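Local coordinates for protein bifunctional dTDP-4-dehydrorhamnose 3,5-epimerase/dTDP-4-dehydrorhamnose reductase (Arabidopsis thaliana, PDB 4QQR) that catalyses the 3,5-epimerization of dTDP-4-dehydro-6-deoxy-glucose and the subsequent NADPH-dependent reduction that yields dTDP-beta-L-rhamnose for cell wall biogenesis, at residues D55-K60 with R102-V107; S121-P124 with G128-F131; T222-V227 with L267-L272. All coordinates share one frame; numbering follows the deposited sequence.

Contact 1 (D55-K60 with R102-V107); sequences DIESVK and REKGLV
Ile56 and Lys104 mark the closest backbone approach between the last turn of helix 49-59 and the turn that follows helix 80-103, with 8.9 Å between their CA atoms, so side chains have to span the gap. This is layer packing in a Rossmann fold: each helix leads into a strand of the parallel sheet, 63-66 and 107-113 respectively, and those two strands are neighbours. The apolar join is made by Ile56. Its CG1 stays beside the backbone N (chi1 -51°), which leaves CG2 anti to that N and facing the other segment. There CG2 meets Leu106 CD2 tip to tip at 3.6 Å, and Lys104 CD runs past it at 3.7 Å in the opposite direction. On its inner side Ile56 also packs on Leu16 of strand 14-18. Gly105 ends helix 80-103 in a Schellman motif; its positive phi turns the chain, and Gly105 N bonds back to Arg102 O at 3.0 Å, after which the side chain of Leu106 points back toward helix 49-59. Toward the surface the contact is polar and loosely made. Lys104 reaches out over Ile56 and crosses Glu57 at about a right angle, forming a long salt bridge in which NZ is 3.9 Å from Glu57 OE1. The ammonium also lies alongside the Glu57 chain, with Lys104 NZ 3.4 Å from Glu57 CG.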
loop_
_atom_site.group_PDB
_atom_site.type_symbol
_atom_site.label_atom_id
_atom_site.label_comp_id
_atom_site.label_asym_id
_atom_site.label_seq_id
_atom_site.Cartn_x
_atom_site.Cartn_y
_atom_site.Cartn_z
ATOM N N ASP A 55 -21.138 12.731 1.114
ATOM C CA ASP A 55 -20.567 14.031 0.806
ATOM C C ASP A 55 -20.662 14.375 -0.681
ATOM O O ASP A 55 -21.036 15.493 -1.020
ATOM C CB ASP A 55 -19.098 14.091 1.240
ATOM C CG ASP A 55 -18.919 14.017 2.738
ATOM O OD1 ASP A 55 -19.890 13.660 3.436
ATOM O OD2 ASP A 55 -17.800 14.312 3.217
ATOM N N ILE A 56 -20.314 13.434 -1.560
ATOM C CA ILE A 56 -20.306 13.742 -2.991
ATOM C C ILE A 56 -21.716 14.049 -3.485
ATOM O O ILE A 56 -21.922 14.933 -4.318
ATOM C CB ILE A 56 -19.712 12.612 -3.855
ATOM C CG1 ILE A 56 -18.344 12.163 -3.322
ATOM C CG2 ILE A 56 -19.650 13.036 -5.319
ATOM C CD1 ILE A 56 -17.223 13.067 -3.635
ATOM N N GLU A 57 -22.701 13.332 -2.954
ATOM C CA GLU A 57 -24.082 13.576 -3.363
ATOM C C GLU A 57 -24.674 14.841 -2.731
ATOM O O GLU A 57 -25.406 15.595 -3.381
ATOM C CB GLU A 57 -24.945 12.345 -3.102
ATOM C CG GLU A 57 -24.336 11.078 -3.697
ATOM C CD GLU A 57 -25.377 10.096 -4.198
ATOM O OE1 GLU A 57 -26.119 10.460 -5.140
ATOM O OE2 GLU A 57 -25.444 8.965 -3.656
ATOM N N SER A 58 -24.328 15.074 -1.469
ATOM C CA SER A 58 -24.749 16.276 -0.757
ATOM C C SER A 58 -24.155 17.562 -1.357
ATOM O O SER A 58 -24.869 18.552 -1.529
ATOM C CB SER A 58 -24.398 16.148 0.728
ATOM O OG SER A 58 -24.737 17.319 1.442
ATOM N N VAL A 59 -22.860 17.543 -1.686
ATOM C CA VAL A 59 -22.152 18.731 -2.201
ATOM C C VAL A 59 -22.242 18.872 -3.722
ATOM O O VAL A 59 -22.175 19.986 -4.261
ATOM C CB VAL A 59 -20.665 18.717 -1.789
ATOM C CG1 VAL A 59 -19.923 19.961 -2.296
ATOM C CG2 VAL A 59 -20.546 18.624 -0.287
ATOM N N LYS A 60 -22.403 17.737 -4.401
ATOM C CA LYS A 60 -22.364 17.688 -5.857
ATOM C C LYS A 60 -21.165 18.476 -6.398
ATOM O O LYS A 60 -21.331 19.392 -7.219
ATOM C CB LYS A 60 -23.679 18.219 -6.438
ATOM C CG LYS A 60 -24.913 17.448 -5.994
ATOM C CD LYS A 60 -26.143 18.367 -5.898
ATOM C CE LYS A 60 -27.063 17.955 -4.734
ATOM N NZ LYS A 60 -28.445 17.631 -5.175
ATOM N N ARG A 102 -13.053 8.386 -8.932
ATOM C CA ARG A 102 -12.831 7.829 -10.254
ATOM C C ARG A 102 -14.141 7.316 -10.844
ATOM O O ARG A 102 -14.492 7.657 -11.975
ATOM C CB ARG A 102 -11.791 6.711 -10.203
ATOM C CG ARG A 102 -11.463 6.166 -11.562
ATOM C CD ARG A 102 -10.651 4.902 -11.459
ATOM N NE ARG A 102 -10.597 4.202 -12.741
ATOM C CZ ARG A 102 -11.437 3.237 -13.096
ATOM N NH1 ARG A 102 -12.391 2.845 -12.265
ATOM N NH2 ARG A 102 -11.317 2.660 -14.280
ATOM N N GLU A 103 -14.866 6.512 -10.065
ATOM C CA GLU A 103 -16.187 6.063 -10.466
ATOM C C GLU A 103 -17.074 7.238 -10.903
ATOM O O GLU A 103 -17.779 7.142 -11.911
ATOM C CB GLU A 103 -16.856 5.279 -9.338
ATOM C CG GLU A 103 -17.935 4.272 -9.818
ATOM C CD GLU A 103 -19.374 4.827 -9.774
ATOM O OE1 GLU A 103 -19.597 5.904 -9.152
ATOM O OE2 GLU A 103 -20.285 4.177 -10.360
ATOM N N LYS A 104 -17.013 8.355 -10.173
ATOM C CA LYS A 104 -17.899 9.484 -10.455
ATOM C C LYS A 104 -17.360 10.475 -11.487
ATOM O O LYS A 104 -17.998 11.496 -11.760
ATOM C CB LYS A 104 -18.325 10.199 -9.164
ATOM C CG LYS A 104 -19.169 9.324 -8.252
ATOM C CD LYS A 104 -20.235 10.126 -7.527
ATOM C CE LYS A 104 -21.293 9.221 -6.865
ATOM N NZ LYS A 104 -22.413 10.015 -6.253
ATOM N N GLY A 105 -16.203 10.166 -12.066
ATOM C CA GLY A 105 -15.594 11.050 -13.045
ATOM C C GLY A 105 -14.937 12.282 -12.441
ATOM O O GLY A 105 -14.492 13.171 -13.157
ATOM N N LEU A 106 -14.862 12.325 -11.117
ATOM C CA LEU A 106 -14.354 13.497 -10.398
ATOM C C LEU A 106 -12.820 13.520 -10.285
ATOM O O LEU A 106 -12.186 12.527 -9.866
ATOM C CB LEU A 106 -14.986 13.579 -8.998
ATOM C CG LEU A 106 -16.164 14.508 -8.622
ATOM C CD1 LEU A 106 -16.680 15.362 -9.787
ATOM C CD2 LEU A 106 -17.312 13.724 -7.938
ATOM N N VAL A 107 -12.236 14.661 -10.663
ATOM C CA VAL A 107 -10.811 14.930 -10.440
ATOM C C VAL A 107 -10.503 15.157 -8.955
ATOM O O VAL A 107 -11.203 15.872 -8.237
ATOM C CB VAL A 107 -10.314 16.130 -11.249
ATOM C CG1 VAL A 107 -8.863 16.436 -10.902
ATOM C CG2 VAL A 107 -10.462 15.860 -12.753
#

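Contact 2 (S121-P124 with G128-F131); sequences SGHP and GIGF. With ZN (zinc ion), chain C.
His123 and Phe131 lay their rings face to face, and nearly all the tight packing here is theirs. The centroids are 3.9 Å apart and the planes 30° from parallel. Phe131 CE1 sits over the middle of the imidazole, whereas His123 CG lies over the phenyl face toward its rim. His123 CB adds a CH-pi contact, 4.2 Å from the Phe131 centroid and close to the ring normal. With CG held beside the backbone N (chi1 -38°), the imidazole presents this face to Phe131 and points NE2 at a zinc ion 2.5 Å away, which Asp135 also binds. The opposite nitrogen, ND1, is hydrogen-bonded to Asp120 OD2, so metal, carboxylate and stack together fix the ring's rotation. A serine in place of Phe131 would probably leave that imidazole face without its stacking partner and the zinc ligand freer to tilt. The outer side is looser. Ile129 CG2 comes within 3.7 Å of Gly122 O and approaches His123 CD2 obliquely, but the rest of its side chain leads away; elsewhere on this side, one water weakly links Pro124 O to Gly128 N. Both segments belong to the long loop between strand 107-113 and helix 143-155, and Phe131 ties this part of it by backbone bonds to Glu266 and Asp268, just ahead of helix 270-275, and through its O to Asn220 at the end of strand 217-220.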
loop_
_atom_site.group_PDB
_atom_site.type_symbol
_atom_site.label_atom_id
_atom_site.label_comp_id
_atom_site.label_asym_id
_atom_site.label_seq_id
_atom_site.Cartn_x
_atom_site.Cartn_y
_atom_site.Cartn_z
ATOM N N SER A 121 23.799 8.427 -6.279
ATOM C CA SER A 121 24.811 8.385 -7.343
ATOM C C SER A 121 24.374 9.022 -8.672
ATOM O O SER A 121 25.210 9.479 -9.457
ATOM C CB SER A 121 25.221 6.940 -7.618
ATOM O OG SER A 121 24.660 6.500 -8.844
ATOM N N GLY A 122 23.072 9.029 -8.932
ATOM C CA GLY A 122 22.550 9.506 -10.204
ATOM C C GLY A 122 21.835 10.833 -10.052
ATOM O O GLY A 122 21.411 11.443 -11.041
ATOM N N HIS A 123 21.683 11.263 -8.799
ATOM C CA HIS A 123 21.173 12.596 -8.473
ATOM C C HIS A 123 21.953 13.146 -7.273
ATOM O O HIS A 123 21.408 13.292 -6.176
ATOM C CB HIS A 123 19.671 12.556 -8.154
ATOM C CG HIS A 123 18.892 11.602 -9.001
ATOM N ND1 HIS A 123 18.981 10.227 -8.851
ATOM C CD2 HIS A 123 18.011 11.807 -10.008
ATOM C CE1 HIS A 123 18.193 9.639 -9.726
ATOM N NE2 HIS A 123 17.586 10.573 -10.439
ATOM N N PRO A 124 23.244 13.450 -7.478
ATOM C CA PRO A 124 24.092 13.766 -6.318
ATOM C C PRO A 124 23.846 15.143 -5.711
ATOM O O PRO A 124 23.373 16.055 -6.393
ATOM C CB PRO A 124 25.514 13.666 -6.878
ATOM C CG PRO A 124 25.368 13.861 -8.374
ATOM C CD PRO A 124 23.979 13.468 -8.761
ATOM N N GLY A 128 22.520 19.707 -9.232
ATOM C CA GLY A 128 21.427 20.348 -9.938
ATOM C C GLY A 128 20.570 19.347 -10.699
ATOM O O GLY A 128 19.644 19.736 -11.412
ATOM N N ILE A 129 20.885 18.062 -10.560
ATOM C CA ILE A 129 20.060 17.008 -11.144
ATOM C C ILE A 129 18.992 16.574 -10.150
ATOM O O ILE A 129 19.312 16.043 -9.079
ATOM C CB ILE A 129 20.889 15.774 -11.555
ATOM C CG1 ILE A 129 21.908 16.166 -12.628
ATOM C CG2 ILE A 129 19.968 14.657 -12.041
ATOM C CD1 ILE A 129 21.320 17.023 -13.751
ATOM N N GLY A 130 17.729 16.797 -10.510
ATOM C CA GLY A 130 16.619 16.532 -9.616
ATOM C C GLY A 130 15.811 15.313 -10.018
ATOM O O GLY A 130 15.814 14.905 -11.183
ATOM N N PHE A 131 15.128 14.729 -9.038
ATOM C CA PHE A 131 14.289 13.565 -9.266
ATOM C C PHE A 131 13.050 13.906 -10.065
ATOM O O PHE A 131 12.426 14.952 -9.869
ATOM C CB PHE A 131 13.868 12.947 -7.945
ATOM C CG PHE A 131 14.953 12.159 -7.274
ATOM C CD1 PHE A 131 15.368 10.940 -7.802
ATOM C CD2 PHE A 131 15.547 12.625 -6.107
ATOM C CE1 PHE A 131 16.347 10.203 -7.182
ATOM C CE2 PHE A 131 16.543 11.892 -5.484
ATOM C CZ PHE A 131 16.943 10.677 -6.028
HETATM ZN ZN ZN C . 16.273 11.134 -12.429
HETATM O O HOH W 1 20.896 18.366 -6.946
#

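Contact 3 (T222-V227 with L267-L272); sequences TNPGVV and LDATKL
Leu267 and Thr222 meet with their side chains crossed at about a right angle. Starting at Leu267 CB, the first neighbour is Thr222 OG1, 3.6 Å away. CG is the branch point, and the two methyls part there. CD2 stays with the threonine, 3.9 Å from Thr222 OG1 and 4.1 Å from Thr222 CG2; CD1 turns to the loop between strand 107-113 and helix 143-155 and packs against Phe131 CB. On the threonine, OG1 lies between the backbone N and the carbonyl carbon (chi1 43°), which places the hydroxyl, rather than the methyl, against Leu267 CB. Thr222 lies just past the end of strand 217-220, an outermost strand of the parallel Rossmann sheet, in the loop leading to helix 229-239, while 267-272 passes that end and enters helix 270-275 beside the strand. Ala269 holds the N-cap position of that helix, and its methyl packs on the Pro224 ring, with Ala269 CB 3.7 Å from Pro224 CG. The start of the helix is shaped by Asp268, whose OD2 accepts two bonds. One comes from Thr270 N at 2.9 Å, nearly in line with the C-O bond, and closes an Asx turn; the other comes from Thr270 OG1 on the syn side, 16° out of the carboxylate plane. The next residue, Lys271, extends back to strand 217-220, where NZ bonds to Ile218 O and makes a cation-pi contact with Tyr219.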
loop_
_atom_site.group_PDB
_atom_site.type_symbol
_atom_site.label_atom_id
_atom_site.label_comp_id
_atom_site.label_asym_id
_atom_site.label_seq_id
_atom_site.Cartn_x
_atom_site.Cartn_y
_atom_site.Cartn_z
ATOM N N THR A 222 7.303 21.536 -5.784
ATOM C CA THR A 222 8.169 22.406 -5.020
ATOM C C THR A 222 8.575 23.457 -6.020
ATOM O O THR A 222 8.425 23.244 -7.216
ATOM C CB THR A 222 9.395 21.655 -4.513
ATOM O OG1 THR A 222 9.905 20.808 -5.550
ATOM C CG2 THR A 222 9.021 20.786 -3.350
ATOM N N ASN A 223 9.044 24.601 -5.535
ATOM C CA ASN A 223 9.536 25.656 -6.412
ATOM C C ASN A 223 10.814 25.195 -7.066
ATOM O O ASN A 223 11.535 24.379 -6.493
ATOM C CB ASN A 223 9.801 26.937 -5.624
ATOM C CG ASN A 223 8.540 27.560 -5.106
ATOM O OD1 ASN A 223 7.968 27.085 -4.133
ATOM N ND2 ASN A 223 8.091 28.628 -5.752
ATOM N N PRO A 224 11.081 25.683 -8.284
ATOM C CA PRO A 224 12.344 25.368 -8.968
ATOM C C PRO A 224 13.558 25.765 -8.128
ATOM O O PRO A 224 13.487 26.745 -7.398
ATOM C CB PRO A 224 12.258 26.200 -10.247
ATOM C CG PRO A 224 10.795 26.291 -10.535
ATOM C CD PRO A 224 10.102 26.316 -9.189
ATOM N N GLY A 225 14.641 24.994 -8.212
ATOM C CA GLY A 225 15.852 25.271 -7.455
ATOM C C GLY A 225 15.904 24.697 -6.039
ATOM O O GLY A 225 14.979 24.011 -5.588
ATOM N N VAL A 226 16.997 24.992 -5.331
ATOM C CA VAL A 226 17.161 24.557 -3.947
ATOM C C VAL A 226 17.648 25.682 -3.021
ATOM O O VAL A 226 18.395 26.558 -3.464
ATOM C CB VAL A 226 18.139 23.376 -3.864
ATOM C CG1 VAL A 226 17.507 22.124 -4.459
ATOM C CG2 VAL A 226 19.447 23.709 -4.584
ATOM N N VAL A 227 17.195 25.669 -1.760
ATOM C CA VAL A 227 17.816 26.466 -0.680
ATOM C C VAL A 227 18.365 25.600 0.447
ATOM O O VAL A 227 17.764 24.592 0.824
ATOM C CB VAL A 227 16.860 27.464 0.045
ATOM C CG1 VAL A 227 17.169 28.903 -0.332
ATOM C CG2 VAL A 227 15.390 27.093 -0.138
ATOM N N LEU A 267 14.037 18.184 -6.444
ATOM C CA LEU A 267 12.954 17.664 -7.280
ATOM C C LEU A 267 12.928 18.459 -8.567
ATOM O O LEU A 267 12.862 19.689 -8.525
ATOM C CB LEU A 267 11.604 17.816 -6.570
ATOM C CG LEU A 267 10.991 16.615 -5.846
ATOM C CD1 LEU A 267 12.045 15.639 -5.393
ATOM C CD2 LEU A 267 10.160 17.062 -4.661
ATOM N N ASP A 268 12.985 17.759 -9.704
ATOM C CA ASP A 268 12.942 18.398 -11.019
ATOM C C ASP A 268 11.615 19.135 -11.229
ATOM O O ASP A 268 10.549 18.536 -11.158
ATOM C CB ASP A 268 13.134 17.351 -12.116
ATOM C CG ASP A 268 13.554 17.962 -13.453
ATOM O OD1 ASP A 268 14.417 17.355 -14.134
ATOM O OD2 ASP A 268 13.032 19.037 -13.827
ATOM N N ALA A 269 11.684 20.434 -11.506
ATOM C CA ALA A 269 10.472 21.243 -11.640
ATOM C C ALA A 269 10.036 21.479 -13.088
ATOM O O ALA A 269 9.089 22.230 -13.337
ATOM C CB ALA A 269 10.624 22.580 -10.897
ATOM N N THR A 270 10.713 20.834 -14.032
ATOM C CA THR A 270 10.419 20.992 -15.454
ATOM C C THR A 270 8.937 20.851 -15.794
ATOM O O THR A 270 8.348 21.732 -16.435
ATOM C CB THR A 270 11.234 19.996 -16.286
ATOM O OG1 THR A 270 12.626 20.216 -16.033
ATOM C CG2 THR A 270 10.951 20.159 -17.763
ATOM N N LYS A 271 8.332 19.762 -15.341
ATOM C CA LYS A 271 6.936 19.498 -15.650
ATOM C C LYS A 271 5.978 20.555 -15.104
ATOM O O LYS A 271 5.070 20.964 -15.808
ATOM C CB LYS A 271 6.535 18.096 -15.189
ATOM C CG LYS A 271 5.123 17.653 -15.572
ATOM C CD LYS A 271 4.883 16.261 -15.030
ATOM C CE LYS A 271 3.535 15.696 -15.416
ATOM N NZ LYS A 271 3.526 14.219 -15.136
ATOM N N LEU A 272 6.179 21.012 -13.870
ATOM C CA LEU A 272 5.333 22.082 -13.313
ATOM C C LEU A 272 5.570 23.426 -14.006
ATOM O O LEU A 272 4.618 24.174 -14.247
ATOM C CB LEU A 272 5.544 22.249 -11.800
ATOM C CG LEU A 272 4.294 22.417 -10.930
ATOM C CD1 LEU A 272 4.395 23.612 -10.007
ATOM C CD2 LEU A 272 3.006 22.485 -11.770
#

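How the contacts relate
Along the chain the three contacts follow in series, each closing before the next opens. Contact 1 lies at one side of the Rossmann domain, its centre about 39 Å from that of contact 2 and about 32 Å from that of contact 3. Contacts 2 and 3 have centres about 12 Å apart and touch, Gly130 O packing on Asp268 CB. Strand 107-113 connects the two regions: contact 1 runs into its start and the loop of contact 2 leaves its end. Contact 1 thus packs the end of helix 49-59 against the turn after helix 80-103, whereas contact 3 probably lies near the cofactor site, the Thr222 side chain being about 11 Å from those of Ile24 and Tyr111, which probably bind NADPH.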